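Local coordinates for protein type III effector NopAA (Sinorhizobium fredii USDA 257, PDB 6SDU) that hydrolyses xyloglucan, probably with cellulase activity as well, through a glycosyl hydrolase family 12 domain delivered by the type III secretion system of a symbiotic bacterium, at residues D109-D112 / S113-H117; W197-K201 / G202-D206; T123-T126 / G127-G131. All blocks are in the same frame, centred on the assembly; numbering follows the deposited sequence.

Interaction 1: residues D109-D112 / S113-H117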
loop_
_atom_site.group_PDB
_atom_site.type_symbol
_atom_site.label_atom_id
_atom_site.label_comp_id
_atom_site.label_asym_id
_atom_site.label_seq_id
_atom_site.Cartn_x
_atom_site.Cartn_y
_atom_site.Cartn_z
ATOM N N ASP A 109 -3.122 0.861 -0.623
ATOM C CA ASP A 109 -3.970 0.322 0.441
ATOM C C ASP A 109 -5.376 0.861 0.188
ATOM O O ASP A 109 -5.650 2.038 0.426
ATOM C CB ASP A 109 -3.436 0.721 1.823
ATOM C CG ASP A 109 -3.745 -0.313 2.915
ATOM O OD1 ASP A 109 -3.833 -1.531 2.629
ATOM O OD2 ASP A 109 -3.922 0.108 4.073
ATOM N N ILE A 110 -6.260 0.023 -0.341
ATOM C CA ILE A 110 -7.600 0.442 -0.720
ATOM C C ILE A 110 -8.602 -0.182 0.247
ATOM O O ILE A 110 -8.608 -1.402 0.444
ATOM C CB ILE A 110 -7.897 0.069 -2.182
ATOM C CG1 ILE A 110 -6.883 0.736 -3.097
ATOM C CG2 ILE A 110 -9.360 0.469 -2.603
ATOM C CD1 ILE A 110 -6.619 -0.033 -4.354
ATOM N N TRP A 111 -9.454 0.653 0.843
ATOM C CA TRP A 111 -10.420 0.207 1.836
ATOM C C TRP A 111 -11.850 0.452 1.371
ATOM O O TRP A 111 -12.122 1.372 0.602
ATOM C CB TRP A 111 -10.232 0.939 3.149
ATOM C CG TRP A 111 -8.931 0.688 3.825
ATOM C CD1 TRP A 111 -7.734 1.348 3.627
ATOM C CD2 TRP A 111 -8.688 -0.309 4.810
ATOM N NE1 TRP A 111 -6.757 0.799 4.447
ATOM C CE2 TRP A 111 -7.327 -0.208 5.189
ATOM C CE3 TRP A 111 -9.491 -1.286 5.410
ATOM C CZ2 TRP A 111 -6.761 -1.037 6.156
ATOM C CZ3 TRP A 111 -8.929 -2.117 6.371
ATOM C CH2 TRP A 111 -7.574 -1.990 6.733
ATOM N N ASP A 112 -12.771 -0.364 1.851
ATOM C CA ASP A 112 -14.160 0.004 1.656
ATOM C C ASP A 112 -14.605 0.847 2.848
ATOM O O ASP A 112 -13.891 0.971 3.846
ATOM C CB ASP A 112 -15.026 -1.233 1.453
ATOM C CG ASP A 112 -15.130 -2.110 2.675
ATOM O OD1 ASP A 112 -14.191 -2.148 3.495
ATOM O OD2 ASP A 112 -16.168 -2.793 2.795
ATOM N N SER A 113 -15.778 1.477 2.724
ATOM C CA SER A 113 -16.214 2.407 3.769
ATOM C C SER A 113 -16.388 1.729 5.121
ATOM O O SER A 113 -16.107 2.340 6.161
ATOM C CB SER A 113 -17.507 3.106 3.350
ATOM O OG SER A 113 -17.206 4.048 2.338
ATOM N N SER A 114 -16.796 0.463 5.127
ATOM C CA SER A 114 -17.010 -0.274 6.364
ATOM C C SER A 114 -15.722 -0.825 6.962
ATOM O O SER A 114 -15.742 -1.283 8.107
ATOM C CB SER A 114 -17.939 -1.447 6.087
ATOM O OG SER A 114 -17.303 -2.364 5.212
ATOM N N ASN A 115 -14.616 -0.794 6.211
ATOM C CA ASN A 115 -13.318 -1.351 6.620
ATOM C C ASN A 115 -13.391 -2.853 6.876
ATOM O O ASN A 115 -12.610 -3.396 7.654
ATOM C CB ASN A 115 -12.745 -0.632 7.848
ATOM C CG ASN A 115 -12.577 0.863 7.630
ATOM O OD1 ASN A 115 -13.019 1.672 8.440
ATOM N ND2 ASN A 115 -11.944 1.233 6.529
ATOM N N LYS A 116 -14.248 -3.556 6.137
ATOM C CA LYS A 116 -14.310 -5.007 6.207
ATOM C C LYS A 116 -13.548 -5.652 5.074
ATOM O O LYS A 116 -13.305 -6.859 5.112
ATOM C CB LYS A 116 -15.782 -5.484 6.207
ATOM C CG LYS A 116 -16.549 -5.057 7.482
ATOM C CD LYS A 116 -16.531 -6.152 8.546
ATOM C CE LYS A 116 -16.465 -5.569 9.963
ATOM N NZ LYS A 116 -15.070 -5.295 10.504
ATOM N N HIS A 117 -13.128 -4.869 4.088
ATOM C CA HIS A 117 -12.335 -5.360 2.970
ATOM C C HIS A 117 -11.172 -4.421 2.722
ATOM O O HIS A 117 -11.363 -3.206 2.589
ATOM C CB HIS A 117 -13.199 -5.481 1.709
ATOM C CG HIS A 117 -14.326 -6.442 1.874
ATOM N ND1 HIS A 117 -15.593 -6.041 2.243
ATOM C CD2 HIS A 117 -14.369 -7.793 1.764
ATOM C CE1 HIS A 117 -16.377 -7.103 2.327
ATOM N NE2 HIS A 117 -15.660 -8.178 2.036
#
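Asp112 and His117 close a short hairpin, and the carboxylate of Asp112 does most of the gripping. Its OD1 accepts the backbone N of His117 at 3.0 Å in a fairly straight bond that arrives from above the carboxylate plane, while the N of Lys116 adds a weak, bent one. OD2 takes the hydroxyl OG of Ser114 at 2.7 Å and, weakly at 3.3 Å, ND1 of His117, whose ring meets the acid edge-on with the two planes 72° apart. A chi1 of 67° sets CG of Asp112 between its own N and carbonyl carbon, and from there the carboxylate reaches into the loop; an aspartate is short enough to do this and has two acceptor oxygens to share. Within the strand, Trp111 NE1 gives a bent bond to Asp109 OD2 and a weak one to Gln213 OE1.

Backbone bonds complete the turn. Asn115 N donates to Asp112 O at 3.0 Å, closing a type I beta turn from Asp112 to Asn115, and Asp112 N donates to His117 O at 3.3 Å, pairing the strands at the base of the loop.

Packing is lighter: ND2 of Asn115 comes within 3.7 Å of CE3 of Trp111, the amide nearly perpendicular to the indole.

The hairpin joins antiparallel strands 103-112 and 117-125 of the larger sheet. Strand 208-218 pairs with Trp111 on the other edge of strand 103-112, and the His117 ring meets Phe204 edge-to-face.

Interaction 2: residues W197-K201 / G202-D206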
loop_
_atom_site.group_PDB
_atom_site.type_symbol
_atom_site.label_atom_id
_atom_site.label_comp_id
_atom_site.label_asym_id
_atom_site.label_seq_id
_atom_site.Cartn_x
_atom_site.Cartn_y
_atom_site.Cartn_z
ATOM N N TRP A 197 -12.581 -7.086 -10.973
ATOM C CA TRP A 197 -12.103 -8.464 -11.070
ATOM C C TRP A 197 -12.221 -9.198 -9.734
ATOM O O TRP A 197 -12.588 -10.382 -9.701
ATOM C CB TRP A 197 -10.660 -8.477 -11.569
ATOM C CG TRP A 197 -10.075 -9.868 -11.718
ATOM C CD1 TRP A 197 -10.056 -10.642 -12.854
ATOM C CD2 TRP A 197 -9.430 -10.647 -10.696
ATOM N NE1 TRP A 197 -9.438 -11.852 -12.597
ATOM C CE2 TRP A 197 -9.036 -11.873 -11.285
ATOM C CE3 TRP A 197 -9.135 -10.420 -9.346
ATOM C CZ2 TRP A 197 -8.373 -12.868 -10.565
ATOM C CZ3 TRP A 197 -8.472 -11.410 -8.633
ATOM C CH2 TRP A 197 -8.101 -12.618 -9.245
ATOM N N ILE A 198 -11.921 -8.515 -8.621
ATOM C CA ILE A 198 -12.033 -9.145 -7.308
ATOM C C ILE A 198 -13.491 -9.453 -6.987
ATOM O O ILE A 198 -13.802 -10.481 -6.374
ATOM C CB ILE A 198 -11.389 -8.264 -6.221
ATOM C CG1 ILE A 198 -9.905 -8.027 -6.517
ATOM C CG2 ILE A 198 -11.543 -8.926 -4.862
ATOM C CD1 ILE A 198 -9.241 -7.016 -5.578
ATOM N N LYS A 199 -14.403 -8.554 -7.368
ATOM C CA LYS A 199 -15.829 -8.828 -7.206
ATOM C C LYS A 199 -16.249 -10.054 -8.013
ATOM O O LYS A 199 -16.995 -10.906 -7.510
ATOM C CB LYS A 199 -16.636 -7.597 -7.633
ATOM C CG LYS A 199 -18.139 -7.697 -7.433
ATOM C CD LYS A 199 -18.839 -6.474 -8.016
ATOM C CE LYS A 199 -20.365 -6.583 -7.903
ATOM N NZ LYS A 199 -21.081 -5.397 -8.471
ATOM N N SER A 200 -15.718 -10.196 -9.241
ATOM C CA SER A 200 -16.052 -11.326 -10.118
ATOM C C SER A 200 -15.610 -12.672 -9.551
ATOM O O SER A 200 -16.143 -13.708 -9.962
ATOM C CB SER A 200 -15.450 -11.115 -11.519
ATOM O OG SER A 200 -14.122 -11.609 -11.634
ATOM N N LYS A 201 -14.628 -12.693 -8.653
ATOM C CA LYS A 201 -14.265 -13.926 -7.966
ATOM C C LYS A 201 -15.054 -14.112 -6.682
ATOM O O LYS A 201 -14.830 -15.091 -5.969
ATOM C CB LYS A 201 -12.775 -13.942 -7.661
ATOM C CG LYS A 201 -11.930 -13.751 -8.887
ATOM C CD LYS A 201 -12.051 -14.915 -9.833
ATOM C CE LYS A 201 -11.296 -14.621 -11.108
ATOM N NZ LYS A 201 -11.269 -15.792 -12.020
ATOM N N GLY A 202 -15.972 -13.194 -6.385
ATOM C CA GLY A 202 -16.894 -13.340 -5.280
ATOM C C GLY A 202 -16.406 -12.933 -3.907
ATOM O O GLY A 202 -17.056 -13.288 -2.918
ATOM N N TYR A 203 -15.305 -12.173 -3.810
ATOM C CA TYR A 203 -14.827 -11.729 -2.496
ATOM C C TYR A 203 -15.746 -10.691 -1.861
ATOM O O TYR A 203 -15.857 -10.647 -0.632
ATOM C CB TYR A 203 -13.405 -11.192 -2.599
ATOM C CG TYR A 203 -12.431 -12.309 -2.821
ATOM C CD1 TYR A 203 -12.076 -13.165 -1.783
ATOM C CD2 TYR A 203 -11.907 -12.550 -4.086
ATOM C CE1 TYR A 203 -11.187 -14.218 -1.994
ATOM C CE2 TYR A 203 -11.028 -13.592 -4.312
ATOM C CZ TYR A 203 -10.670 -14.423 -3.265
ATOM O OH TYR A 203 -9.803 -15.464 -3.496
ATOM N N PHE A 204 -16.386 -9.843 -2.664
ATOM C CA PHE A 204 -17.348 -8.867 -2.166
ATOM C C PHE A 204 -18.320 -8.525 -3.291
ATOM O O PHE A 204 -18.122 -8.911 -4.445
ATOM C CB PHE A 204 -16.667 -7.594 -1.624
ATOM C CG PHE A 204 -15.568 -7.047 -2.505
ATOM C CD1 PHE A 204 -15.853 -6.494 -3.757
ATOM C CD2 PHE A 204 -14.244 -7.061 -2.070
ATOM C CE1 PHE A 204 -14.826 -5.990 -4.571
ATOM C CE2 PHE A 204 -13.207 -6.558 -2.879
ATOM C CZ PHE A 204 -13.500 -6.014 -4.127
ATOM N N GLY A 205 -19.388 -7.811 -2.930
ATOM C CA GLY A 205 -20.419 -7.357 -3.859
ATOM C C GLY A 205 -20.170 -5.946 -4.362
ATOM O O GLY A 205 -19.022 -5.581 -4.646
ATOM N N ASP A 206 -21.237 -5.149 -4.490
ATOM C CA ASP A 206 -21.130 -3.748 -4.903
ATOM C C ASP A 206 -20.627 -2.955 -3.698
ATOM O O ASP A 206 -21.371 -2.339 -2.930
ATOM C CB ASP A 206 -22.454 -3.210 -5.432
ATOM C CG ASP A 206 -22.306 -1.828 -6.064
ATOM O OD1 ASP A 206 -21.192 -1.528 -6.556
ATOM O OD2 ASP A 206 -23.294 -1.055 -6.088
#
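Lys199 O receives the N of Gly202 at 2.7 Å, the shortest polar bond of this helix end. One residue further on, the N of Tyr203 reaches back to Ile198 O in a weak bond of 3.4 Å. With the positive phi of Gly202 (84°) the pair makes a Schellman motif, ending helix 191-200. Glycine suits this spot because a CB here would run into the carbonyl O of Lys201.

Once reversed, the chain lays its aromatic residues back over the last turn. Branch CG2 of Ile198 is the apolar hub, 3.5 Å from CE2 of Phe204 and 3.7 Å from CB of Tyr203. A chi1 of 45° folds the Phe204 ring back, so that its far end, CZ and CE2, lies against the isoleucine. Lys199, its chain fully extended, runs alongside the departing backbone: CG lies 3.2 Å from Phe204 O, and NZ ends 4.3 Å from Asp206 OD1, too far for a salt bridge. The OD2 of Asp206 is hydrogen-bonded to Ser85 OG. Within the helix end, CE of Lys201 sits over one face of the Trp197 indole, near its rim.

Tyr203 touches Glu166 of strand 160-168, Trp197 packs against Val155 and Val157 of strand 155-157, and the loop leads on into strand 208-218.

Interaction 3: residues T123-T126 / G127-G131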
loop_
_atom_site.group_PDB
_atom_site.type_symbol
_atom_site.label_atom_id
_atom_site.label_comp_id
_atom_site.label_asym_id
_atom_site.label_seq_id
_atom_site.Cartn_x
_atom_site.Cartn_y
_atom_site.Cartn_z
ATOM N N THR A 123 3.675 -2.476 -5.398
ATOM C CA THR A 123 4.386 -2.106 -6.626
ATOM C C THR A 123 5.876 -2.445 -6.583
ATOM O O THR A 123 6.430 -2.857 -7.599
ATOM C CB THR A 123 4.216 -0.615 -6.922
ATOM O OG1 THR A 123 4.799 0.168 -5.859
ATOM C CG2 THR A 123 2.742 -0.279 -7.101
ATOM N N ASN A 124 6.556 -2.217 -5.456
ATOM C CA ASN A 124 7.975 -2.545 -5.308
ATOM C C ASN A 124 8.164 -2.984 -3.863
ATOM O O ASN A 124 7.535 -2.430 -2.956
ATOM C CB ASN A 124 8.902 -1.362 -5.657
ATOM C CG ASN A 124 10.354 -1.796 -5.951
ATOM O OD1 ASN A 124 10.715 -2.981 -5.867
ATOM N ND2 ASN A 124 11.191 -0.826 -6.279
ATOM N N TYR A 125 8.957 -4.030 -3.656
ATOM C CA TYR A 125 9.061 -4.621 -2.329
ATOM C C TYR A 125 10.373 -5.391 -2.252
ATOM O O TYR A 125 11.048 -5.605 -3.261
ATOM C CB TYR A 125 7.837 -5.501 -2.020
ATOM C CG TYR A 125 7.369 -6.396 -3.176
ATOM C CD1 TYR A 125 6.618 -5.875 -4.251
ATOM C CD2 TYR A 125 7.649 -7.752 -3.178
ATOM C CE1 TYR A 125 6.195 -6.683 -5.291
ATOM C CE2 TYR A 125 7.226 -8.571 -4.216
ATOM C CZ TYR A 125 6.509 -8.039 -5.268
ATOM O OH TYR A 125 6.105 -8.865 -6.281
ATOM N N THR A 126 10.756 -5.766 -1.037
ATOM C CA THR A 126 12.016 -6.479 -0.856
ATOM C C THR A 126 11.875 -7.992 -0.900
ATOM O O THR A 126 12.892 -8.670 -0.819
ATOM C CB THR A 126 12.668 -6.120 0.485
ATOM O OG1 THR A 126 11.732 -6.379 1.541
ATOM C CG2 THR A 126 13.057 -4.693 0.502
ATOM N N GLY A 127 10.653 -8.524 -0.870
ATOM C CA GLY A 127 10.395 -9.947 -1.011
ATOM C C GLY A 127 10.183 -10.305 -2.470
ATOM O O GLY A 127 10.580 -9.564 -3.370
ATOM N N ASN A 128 9.583 -11.477 -2.721
ATOM C CA ASN A 128 9.322 -11.920 -4.095
ATOM C C ASN A 128 7.826 -12.083 -4.368
ATOM O O ASN A 128 7.031 -12.309 -3.447
ATOM C CB ASN A 128 10.038 -13.230 -4.404
ATOM C CG ASN A 128 11.513 -13.200 -3.989
ATOM O OD1 ASN A 128 11.940 -14.005 -3.165
ATOM N ND2 ASN A 128 12.278 -12.258 -4.531
ATOM N N SER A 129 7.455 -12.001 -5.658
ATOM C CA SER A 129 6.054 -12.110 -6.077
ATOM C C SER A 129 5.445 -13.476 -5.781
ATOM O O SER A 129 4.215 -13.592 -5.769
ATOM C CB SER A 129 5.905 -11.799 -7.571
ATOM O OG SER A 129 6.546 -12.773 -8.374
ATOM N N ASP A 130 6.259 -14.517 -5.571
ATOM C CA ASP A 130 5.739 -15.850 -5.262
ATOM C C ASP A 130 5.353 -16.037 -3.788
ATOM O O ASP A 130 4.995 -17.161 -3.400
ATOM C CB ASP A 130 6.765 -16.925 -5.674
ATOM C CG ASP A 130 8.058 -16.867 -4.867
ATOM O OD1 ASP A 130 8.163 -16.075 -3.902
ATOM O OD2 ASP A 130 8.990 -17.623 -5.206
ATOM N N GLY A 131 5.445 -14.984 -2.967
ATOM C CA GLY A 131 5.116 -15.019 -1.548
ATOM C C GLY A 131 6.265 -15.283 -0.584
ATOM O O GLY A 131 6.026 -15.404 0.626
#
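Tyr125 lays its ring alongside the peptides of Gly127 and Asn128 as the chain leaves the strand and doubles back. Its CE2 corner approaches the backbone atom C of Asn128 at 3.6 Å, near the ring plane, and Tyr125 CD2 is 3.5 Å from Gly127 O, which comes obliquely. Farther out, the phenol oxygen OH touches CB of Ser129 at 3.2 Å. What fixes the direction of the ring is its first torsion: with chi1 at 42° the ring swings over the inside of the bend. A tyrosine is long enough to span from the strand end to Ser129, and its flat edge lies against the backbone of Asn128 and Ser129.

The hydroxyl has its polar partner in Arg180 O, one strand over, while NZ of Lys183 makes a cation-pi contact with the ring and hydrogen bonds to the carbonyl oxygens of both Tyr125 and Gly127. The lysine thereby ties the two sides of the bend together. This is the exit from strand 117-125, whose chain turns a corner at Thr123 and Asn124; the strand lies in the larger sheet of the family 12 beta-sandwich, beside the parallel strand 174-180.

Thr126 adds a polar hold at the bend: its OG1, set by a chi1 of 55°, is bonded to Asn134 OD1 and to the backbone N of Trp104. Residues Asn128 to Gly131 form a type I beta turn, with Ser129 at its second position, closed by Gly131 N to Asn128 O at 3.1 Å. At the positive phi of Gly131 (94°), a CB would press on the preceding carbonyl oxygen, and glycine avoids this.

Overall arrangement
Interactions 1 and 3 lie near the two ends of strand 117-125: the hairpin 109-117 leads into it and the bend 123-131 leads out, their centres about 23 Å apart on opposite sides of the chain's centre. Between them the strand carries Met120 and Trp122, which line the pocket holding beta-D-glucopyranose; the side chains of Trp111 and Tyr125 are about 7 and 9 Å from the sugar. Interaction 2, at the surface, touches interaction 1, where NE2 of His117 packs 3.8 Å from CB of Phe204, with centres about 13 Å apart. From interaction 3 it is separated by about 13 Å between nearest atoms.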